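Local structure of uracil-DNA glycosylase (Sulfolobus tokodaii str. 7, 4ZBY) at residues A[115-120]-A[156-161]. The protein belongs to the uracil-DNA glycosylase superfamily and carries an iron-sulfur cluster and a bound uracil in an alpha/beta fold. Sequence-based numbering, arbitrary orientation.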
ATOM      1  N   PRO A 115      -7.417  -6.645   7.057  1.00 18.58           N
ATOM      2  CA  PRO A 115      -6.365  -6.346   8.035  1.00 19.15           C
ATOM      3  C   PRO A 115      -6.846  -5.453   9.185  1.00 18.87           C
ATOM      4  O   PRO A 115      -7.829  -4.678   9.060  1.00 19.26           O
ATOM      5  CB  PRO A 115      -5.320  -5.633   7.191  1.00 16.85           C
ATOM      6  CG  PRO A 115      -6.171  -4.878   6.162  1.00 18.16           C
ATOM      7  CD  PRO A 115      -7.269  -5.851   5.823  1.00 18.66           C
ATOM      8  N   LYS A 116      -6.165  -5.569  10.322  1.00 15.71           N
ATOM      9  CA  LYS A 116      -6.402  -4.660  11.441  1.00 16.90           C
ATOM     10  C   LYS A 116      -6.057  -3.215  11.052  1.00 16.53           C
ATOM     11  O   LYS A 116      -6.725  -2.261  11.470  1.00 18.69           O
ATOM     12  CB  LYS A 116      -5.549  -5.084  12.652  1.00 18.71           C
ATOM     13  CG  LYS A 116      -5.738  -4.193  13.886  1.00 24.79           C
ATOM     14  CD  LYS A 116      -4.873  -4.710  15.058  1.00 30.23           C
ATOM     15  CE  LYS A 116      -5.203  -3.984  16.363  1.00 36.34           C
ATOM     16  NZ  LYS A 116      -4.380  -4.479  17.508  1.00 38.03           N
ATOM     17  N   ILE A 117      -4.966  -3.077  10.316  1.00 14.51           N
ATOM     18  CA  ILE A 117      -4.424  -1.771   9.950  1.00 16.33           C
ATOM     19  C   ILE A 117      -4.096  -1.747   8.471  1.00 17.00           C
ATOM     20  O   ILE A 117      -3.482  -2.703   7.954  1.00 14.59           O
ATOM     21  CB  ILE A 117      -3.142  -1.460  10.748  1.00 13.54           C
ATOM     22  CG1 ILE A 117      -3.423  -1.405  12.243  1.00 18.19           C
ATOM     23  CG2 ILE A 117      -2.455  -0.154  10.267  1.00 16.45           C
ATOM     24  CD1 ILE A 117      -2.194  -1.553  13.090  1.00 20.57           C
ATOM     25  N   ILE A 118      -4.495  -0.669   7.790  1.00 16.27           N
ATOM     26  CA  ILE A 118      -3.958  -0.382   6.469  1.00 17.96           C
ATOM     27  C   ILE A 118      -3.069   0.843   6.564  1.00 17.15           C
ATOM     28  O   ILE A 118      -3.523   1.909   6.968  1.00 16.38           O
ATOM     29  CB  ILE A 118      -5.050  -0.124   5.426  1.00 16.86           C
ATOM     30  CG1 ILE A 118      -5.880  -1.391   5.199  1.00 16.90           C
ATOM     31  CG2 ILE A 118      -4.415   0.312   4.108  1.00 15.98           C
ATOM     32  CD1 ILE A 118      -7.167  -1.147   4.410  1.00 18.86           C
ATOM     33  N   VAL A 119      -1.798   0.682   6.207  1.00 15.33           N
ATOM     34  CA  VAL A 119      -0.888   1.827   6.139  1.00 14.58           C
ATOM     35  C   VAL A 119      -0.866   2.327   4.699  1.00 13.62           C
ATOM     36  O   VAL A 119      -0.462   1.581   3.802  1.00 16.17           O
ATOM     37  CB  VAL A 119       0.532   1.425   6.583  1.00 13.13           C
ATOM     38  CG1 VAL A 119       1.478   2.602   6.517  1.00 13.16           C
ATOM     39  CG2 VAL A 119       0.484   0.836   7.992  1.00 13.94           C
ATOM     40  N   THR A 120      -1.345   3.553   4.480  1.00 15.00           N
ATOM     41  CA  THR A 120      -1.399   4.087   3.117  1.00 14.79           C
ATOM     42  C   THR A 120      -0.181   4.970   2.945  1.00 16.62           C
ATOM     43  O   THR A 120      -0.065   6.065   3.514  1.00 19.20           O
ATOM     44  CB  THR A 120      -2.711   4.852   2.787  1.00 15.05           C
ATOM     45  OG1 THR A 120      -2.953   5.860   3.760  1.00 17.48           O
ATOM     46  CG2 THR A 120      -3.919   3.914   2.801  1.00 17.58           C
ATOM     47  N   GLU A 156     -13.775  -3.192  12.048  1.00 36.64           N
ATOM     48  CA  GLU A 156     -13.206  -1.871  11.880  1.00 34.66           C
ATOM     49  C   GLU A 156     -11.820  -2.073  11.309  1.00 31.86           C
ATOM     50  O   GLU A 156     -11.134  -3.034  11.676  1.00 36.75           O
ATOM     51  CB  GLU A 156     -13.096  -1.113  13.197  1.00 38.88           C
ATOM     52  CG  GLU A 156     -14.404  -0.702  13.840  1.00 48.68           C
ATOM     53  CD  GLU A 156     -14.183   0.129  15.094  1.00 54.97           C
ATOM     54  OE1 GLU A 156     -13.068   0.060  15.658  1.00 57.32           O
ATOM     55  OE2 GLU A 156     -15.112   0.853  15.509  1.00 58.55           O
ATOM     56  N   ILE A 157     -11.405  -1.178  10.424  1.00 25.62           N
ATOM     57  CA  ILE A 157     -10.033  -1.173   9.939  1.00 21.46           C
ATOM     58  C   ILE A 157      -9.433   0.161  10.321  1.00 23.79           C
ATOM     59  O   ILE A 157     -10.073   1.204  10.155  1.00 26.09           O
ATOM     60  CB  ILE A 157      -9.953  -1.370   8.411  1.00 19.43           C
ATOM     61  CG1 ILE A 157     -10.426  -2.786   8.054  1.00 23.77           C
ATOM     62  CG2 ILE A 157      -8.511  -1.160   7.915  1.00 21.03           C
ATOM     63  CD1 ILE A 157     -10.633  -3.008   6.578  1.00 25.52           C
ATOM     64  N   ILE A 158      -8.229   0.132  10.874  1.00 20.73           N
ATOM     65  CA  ILE A 158      -7.537   1.371  11.218  1.00 17.67           C
ATOM     66  C   ILE A 158      -6.701   1.798  10.032  1.00 18.57           C
ATOM     67  O   ILE A 158      -5.807   1.062   9.608  1.00 18.86           O
ATOM     68  CB  ILE A 158      -6.625   1.182  12.416  1.00 25.02           C
ATOM     69  CG1 ILE A 158      -7.442   0.783  13.649  1.00 27.96           C
ATOM     70  CG2 ILE A 158      -5.856   2.430  12.670  1.00 26.69           C
ATOM     71  CD1 ILE A 158      -6.578   0.262  14.791  1.00 33.18           C
ATOM     72  N   VAL A 159      -6.988   2.972   9.488  1.00 19.84           N
ATOM     73  CA  VAL A 159      -6.228   3.464   8.347  1.00 20.01           C
ATOM     74  C   VAL A 159      -5.225   4.497   8.830  1.00 20.45           C
ATOM     75  O   VAL A 159      -5.576   5.446   9.534  1.00 19.67           O
ATOM     76  CB  VAL A 159      -7.140   4.081   7.255  1.00 21.73           C
ATOM     77  CG1 VAL A 159      -6.289   4.734   6.139  1.00 19.13           C
ATOM     78  CG2 VAL A 159      -8.063   3.023   6.673  1.00 21.83           C
ATOM     79  N   PHE A 160      -3.970   4.304   8.465  1.00 17.62           N
ATOM     80  CA  PHE A 160      -2.918   5.193   8.925  1.00 20.08           C
ATOM     81  C   PHE A 160      -2.086   5.703   7.762  1.00 18.07           C
ATOM     82  O   PHE A 160      -1.249   4.979   7.233  1.00 16.51           O
ATOM     83  CB  PHE A 160      -2.018   4.466   9.938  1.00 18.92           C
ATOM     84  CG  PHE A 160      -1.225   5.383  10.791  1.00 18.39           C
ATOM     85  CD1 PHE A 160      -1.547   5.545  12.127  1.00 20.81           C
ATOM     86  CD2 PHE A 160      -0.168   6.126  10.261  1.00 20.69           C
ATOM     87  CE1 PHE A 160      -0.828   6.440  12.924  1.00 23.07           C
ATOM     88  CE2 PHE A 160       0.559   7.020  11.059  1.00 20.98           C
ATOM     89  CZ  PHE A 160       0.238   7.154  12.385  1.00 21.20           C
ATOM     90  N   PRO A 161      -2.315   6.964   7.358  1.00 17.86           N
ATOM     91  CA  PRO A 161      -1.552   7.474   6.227  1.00 16.72           C
ATOM     92  C   PRO A 161      -0.159   7.931   6.637  1.00 17.35           C
ATOM     93  O   PRO A 161      -0.019   8.512   7.697  1.00 17.71           O
ATOM     94  CB  PRO A 161      -2.382   8.685   5.752  1.00 17.50           C
ATOM     95  CG  PRO A 161      -3.714   8.548   6.441  1.00 20.68           C
ATOM     96  CD  PRO A 161      -3.422   7.857   7.739  1.00 17.94           C
TER
HETATM   97  O   HOH W   1     -10.102  -5.610  10.581  1.00 32.69           O
HETATM   98  O   HOH W   2      -8.723  -2.647  13.411  1.00 23.49           O
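Thr120 has chi1 near 53°, which sets OG1 between its backbone N and carbonyl carbon and lays the hydroxyl beside Pro161. Thr120 OG1 comes within 3.3 Å of Pro161 CA. Ile118 CG1 lies anti to the carbonyl carbon (chi1 -65°), and Ile157 CG1 likewise. The two side chains cross obliquely, and Ile118 CD1 meets Ile157 CG2 at 3.8 Å. On the same face Thr120 CG2 touches Val159 CG1. On the other face Ile117 and Ile158 extend alongside each other in the same direction, Ile117 CG1 lying 4.1 Å from Ile158 CB.

The backbones form a parallel beta pair with four hydrogen bonds. Ile158 offers its N-H to Lys116 O and its O to Ile118 N. Phe160 N then reaches Ile118 O at 2.9 Å. The last bond, Thr120 N to Phe160 O, is longer at 3.1 Å. CA-H...O contacts accompany these bonds, such as Ile117 CA to Ile158 O at 3.2 Å. At the Lys116 end of the pair, a water donates to both Lys116 O and Glu156 O. Ile157 CG1 packs on Pro115 O at 3.4 Å.

This buried pair lies inside the mixed sheet of the alpha/beta fold. Strand 37-41 flanks residues 117-120, and strand 148-152 flanks residues 156-161. Helix 123-133 packs on the face of Thr120, Val159 and Pro161, where Thr120 OG1 hydrogen-bonds Thr126 OG1. Helix 172-190 packs on the opposite face, against Ile117, Val119 and Phe160.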